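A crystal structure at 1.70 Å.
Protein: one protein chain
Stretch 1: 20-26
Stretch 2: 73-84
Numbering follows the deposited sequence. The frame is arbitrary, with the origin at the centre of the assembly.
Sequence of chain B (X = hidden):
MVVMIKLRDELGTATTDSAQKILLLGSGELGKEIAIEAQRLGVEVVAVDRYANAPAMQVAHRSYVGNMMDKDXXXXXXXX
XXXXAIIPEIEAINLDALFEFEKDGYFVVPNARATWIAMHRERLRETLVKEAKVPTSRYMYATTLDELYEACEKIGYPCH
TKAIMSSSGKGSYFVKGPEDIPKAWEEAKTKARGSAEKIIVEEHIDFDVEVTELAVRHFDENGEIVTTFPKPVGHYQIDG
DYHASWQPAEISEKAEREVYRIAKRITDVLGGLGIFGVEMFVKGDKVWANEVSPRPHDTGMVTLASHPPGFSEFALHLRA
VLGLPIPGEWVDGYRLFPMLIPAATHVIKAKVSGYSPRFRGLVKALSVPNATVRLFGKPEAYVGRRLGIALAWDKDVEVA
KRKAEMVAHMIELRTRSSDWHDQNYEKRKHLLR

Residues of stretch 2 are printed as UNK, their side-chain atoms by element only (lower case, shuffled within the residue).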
# COMPACT_ATOMS: atom_id res chain seq x y z
N GLN B 20 1.99 8.35 -17.75
CA GLN B 20 0.59 8.00 -18.00
C GLN B 20 -0.11 8.79 -16.86
O GLN B 20 0.52 9.12 -15.86
CB GLN B 20 0.31 6.53 -17.81
CG GLN B 20 0.47 5.81 -19.15
CD GLN B 20 1.94 5.78 -19.54
OE1 GLN B 20 2.78 5.46 -18.71
NE2 GLN B 20 2.26 6.18 -20.78
N LYS B 21 -1.41 9.06 -17.00
CA LYS B 21 -2.09 9.91 -16.00
C LYS B 21 -3.54 9.46 -15.80
O LYS B 21 -4.25 9.15 -16.77
CB LYS B 21 -2.09 11.37 -16.51
CG LYS B 21 -2.72 12.38 -15.50
CD LYS B 21 -2.90 13.74 -16.21
CE LYS B 21 -1.53 14.32 -16.55
NZ LYS B 21 -1.67 15.64 -17.26
N ILE B 22 -3.95 9.33 -14.55
CA ILE B 22 -5.37 9.02 -14.30
C ILE B 22 -6.01 10.24 -13.67
O ILE B 22 -5.33 11.01 -12.99
CB ILE B 22 -5.55 7.83 -13.34
CG1 ILE B 22 -4.88 8.10 -11.97
CG2 ILE B 22 -4.98 6.56 -14.03
CD1 ILE B 22 -5.15 6.94 -10.96
N LEU B 23 -7.33 10.41 -13.91
CA LEU B 23 -8.07 11.53 -13.37
C LEU B 23 -9.18 10.90 -12.51
O LEU B 23 -10.08 10.24 -13.03
CB LEU B 23 -8.70 12.37 -14.52
CG LEU B 23 -9.47 13.58 -14.03
CD1 LEU B 23 -8.54 14.60 -13.35
CD2 LEU B 23 -10.19 14.22 -15.23
N LEU B 24 -9.05 11.08 -11.19
CA LEU B 24 -10.05 10.55 -10.25
C LEU B 24 -11.19 11.55 -10.06
O LEU B 24 -10.93 12.67 -9.63
CB LEU B 24 -9.38 10.29 -8.88
CG LEU B 24 -8.26 9.24 -8.96
CD1 LEU B 24 -7.59 9.16 -7.59
CD2 LEU B 24 -8.86 7.84 -9.27
N LEU B 25 -12.42 11.20 -10.44
CA LEU B 25 -13.56 12.11 -10.21
C LEU B 25 -14.20 11.59 -8.92
O LEU B 25 -15.04 10.66 -8.94
CB LEU B 25 -14.52 12.10 -11.40
CG LEU B 25 -13.83 12.57 -12.70
CD1 LEU B 25 -14.94 12.67 -13.81
CD2 LEU B 25 -13.10 13.96 -12.56
N GLY B 26 -13.83 12.22 -7.79
CA GLY B 26 -14.26 11.70 -6.49
C GLY B 26 -12.97 11.27 -5.83
O GLY B 26 -12.25 10.41 -6.36
N UNK B 73 -16.92 22.71 -15.53
CA UNK B 73 -15.79 22.53 -14.61
C UNK B 73 -15.03 21.26 -15.00
O UNK B 73 -13.80 21.28 -15.17
c UNK B 73 -13.33 20.76 -10.45
c UNK B 73 -14.02 22.44 -12.09
c UNK B 73 -15.27 21.85 -12.21
c UNK B 73 -16.29 22.43 -13.15
c UNK B 73 -14.62 20.15 -10.58
c UNK B 73 -15.56 20.72 -11.46
c UNK B 73 -13.05 21.90 -11.21
N UNK B 74 -15.76 20.16 -15.15
CA UNK B 74 -15.13 18.90 -15.51
C UNK B 74 -14.44 18.99 -16.87
O UNK B 74 -13.33 18.46 -17.04
c UNK B 74 -15.76 17.18 -13.05
c UNK B 74 -16.17 17.75 -15.50
c UNK B 74 -17.82 16.32 -14.25
c UNK B 74 -16.82 17.50 -14.12
N UNK B 75 -15.06 19.65 -17.84
CA UNK B 75 -14.39 19.75 -19.13
C UNK B 75 -13.07 20.55 -19.04
O UNK B 75 -12.08 20.29 -19.71
c UNK B 75 -17.21 19.17 -21.37
c UNK B 75 -15.88 19.44 -21.16
c UNK B 75 -15.31 20.43 -20.16
c UNK B 75 -16.09 17.89 -22.84
c UNK B 75 -13.39 17.56 -23.37
c UNK B 75 -15.15 18.63 -22.09
c UNK B 75 -14.36 16.84 -24.09
c UNK B 75 -15.70 16.99 -23.85
n UNK B 75 -17.34 18.23 -22.39
c UNK B 75 -13.78 18.46 -22.36
N UNK B 76 -13.08 21.58 -18.20
CA UNK B 76 -11.88 22.39 -18.07
C UNK B 76 -10.75 21.51 -17.54
O UNK B 76 -9.62 21.53 -18.02
o UNK B 76 -10.97 24.35 -16.96
c UNK B 76 -12.15 23.58 -17.11
N UNK B 77 -11.08 20.68 -16.56
CA UNK B 77 -10.05 19.80 -16.02
C UNK B 77 -9.60 18.77 -17.07
O UNK B 77 -8.41 18.53 -17.26
c UNK B 77 -10.61 19.04 -14.78
c UNK B 77 -9.50 18.08 -14.25
c UNK B 77 -10.99 20.07 -13.68
N UNK B 78 -10.55 18.14 -17.73
CA UNK B 78 -10.18 17.12 -18.74
C UNK B 78 -9.36 17.73 -19.88
O UNK B 78 -8.35 17.16 -20.30
c UNK B 78 -12.09 15.53 -18.18
c UNK B 78 -11.05 15.52 -20.54
c UNK B 78 -11.45 16.40 -19.30
N UNK B 79 -9.74 18.92 -20.35
CA UNK B 79 -8.96 19.51 -21.42
C UNK B 79 -7.56 19.87 -20.98
O UNK B 79 -6.59 19.79 -21.76
o UNK B 79 -10.68 18.86 -24.81
c UNK B 79 -10.06 19.80 -24.28
c UNK B 79 -10.68 20.45 -23.01
c UNK B 79 -9.65 20.75 -21.99
o UNK B 79 -8.97 20.24 -24.72
N UNK B 80 -7.42 20.32 -19.74
CA UNK B 80 -6.09 20.66 -19.25
C UNK B 80 -5.18 19.45 -19.09
O UNK B 80 -4.01 19.47 -19.46
c UNK B 80 -6.69 22.82 -17.97
c UNK B 80 -6.19 21.36 -17.87
n UNK B 80 -4.86 25.50 -16.69
n UNK B 80 -5.56 23.45 -15.82
c UNK B 80 -4.67 24.44 -15.87
n UNK B 80 -3.57 24.40 -15.13
c UNK B 80 -6.82 23.44 -16.60
N UNK B 81 -5.76 18.38 -18.53
CA UNK B 81 -5.00 17.21 -18.15
C UNK B 81 -4.85 16.08 -19.18
O UNK B 81 -3.85 15.34 -19.12
c UNK B 81 -4.13 17.94 -15.18
o UNK B 81 -3.91 19.01 -14.54
o UNK B 81 -3.22 17.15 -15.49
c UNK B 81 -5.57 17.61 -15.63
c UNK B 81 -5.63 16.64 -16.87
N UNK B 82 -5.85 15.94 -20.05
CA UNK B 82 -5.84 14.91 -21.11
C UNK B 82 -5.35 13.60 -20.54
O UNK B 82 -4.33 13.03 -20.96
c UNK B 82 -4.83 17.08 -24.15
c UNK B 82 -5.62 18.21 -24.80
c UNK B 82 -5.45 16.72 -22.79
n UNK B 82 -5.31 19.48 -24.12
c UNK B 82 -4.95 15.39 -22.26
N UNK B 83 -6.12 13.07 -19.58
CA UNK B 83 -5.77 11.82 -18.91
C UNK B 83 -5.94 10.55 -19.77
O UNK B 83 -6.71 10.57 -20.73
c UNK B 83 -7.93 12.40 -18.23
c UNK B 83 -6.72 11.81 -17.72
c UNK B 83 -7.44 13.55 -19.14
N UNK B 84 -5.21 9.47 -19.39
CA UNK B 84 -5.36 8.16 -20.07
C UNK B 84 -6.62 7.44 -19.60
O UNK B 84 -7.11 6.51 -20.28
o UNK B 84 -2.71 7.74 -21.65
c UNK B 84 -4.12 7.30 -19.77
c UNK B 84 -2.88 7.89 -20.42
o UNK B 84 -2.12 8.60 -19.74
O HOH W 1 -0.27 6.66 -22.44

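Position 73 carries one carbon and then a ring of six carbons, and lies out of reach of stretch 1: Phe 73. At position 74 four carbons fork at the second, and one terminal carbon comes within 4.2 Å of Leu 25 CD2. This is Leu 74, and that carbon is CD2; its CA-to-CB bond points sideways, but the end of the chain comes nearer the strand. Position 75 has fused five- and six-membered rings holding eight carbons and one nitrogen, which identifies Trp 75, and position 76 has one carbon and one oxygen, Ser 76; neither touches the strand.

At position 77 one carbon, directed toward the strand, bears two more, and one of these outer carbons lies 3.7 Å from Leu 23 CD1. This is Val 77, and the carbon is CG1. Position 78 repeats the three-carbon branch, with an outer carbon 3.7 Å from Leu 23 CD2: Val 78 and its CG2. Leu 23 thus packs against two successive helical residues.

Position 79 holds three carbons, the third carrying two oxygens, and is out of reach: Glu 79. Position 80 has three carbons, a nitrogen and a carbon with two further nitrogens, and its end leads away from the strand: Arg 80.

At position 81 three carbons again end in two oxygens, one of them 2.8 Å from Lys 21 NZ. This is Glu 81, and its OE2 forms a salt bridge with Lys 21 NZ. The same NZ donates to Glu 81 O at 2.9 Å, tying the lysine to the last helical residue.

Position 82, four carbons in a row ending in nitrogen, is Lys 82. It leaves the helix with positive phi, and its CA-to-CB bond points away from the strand; its NZ bonds instead to Glu 79 O at 2.7 Å. At position 83 three carbons close onto the backbone N, and a ring carbon lies 3.8 Å from Leu 23 CB: Pro 83, through its CG.

Position 84 has two carbons, the second carrying two oxygens, one of them 2.9 Å from Lys 21 N. This is Asp 84; Lys 21 N donates to its OD1, while Asp 84 N donates to Lys 21 O at 2.8 Å. A water bridges Asp 84 OD2 and Gln 20 NE2, at 2.8 and 3.1 Å.

The contact joins a nearly antiparallel strand and helix, their directions 169° apart. Leu 23 and Leu 25 pack against Leu 74, Val 77, Val 78 and Pro 83. Just beyond the helix, the paired bonds between Lys 21 and Asp 84 fasten backbone to backbone and to carboxylate, and the Lys 21 side chain reaches back to Glu 81.

Stretch 2 (73-84) FLWSVVEREKPD
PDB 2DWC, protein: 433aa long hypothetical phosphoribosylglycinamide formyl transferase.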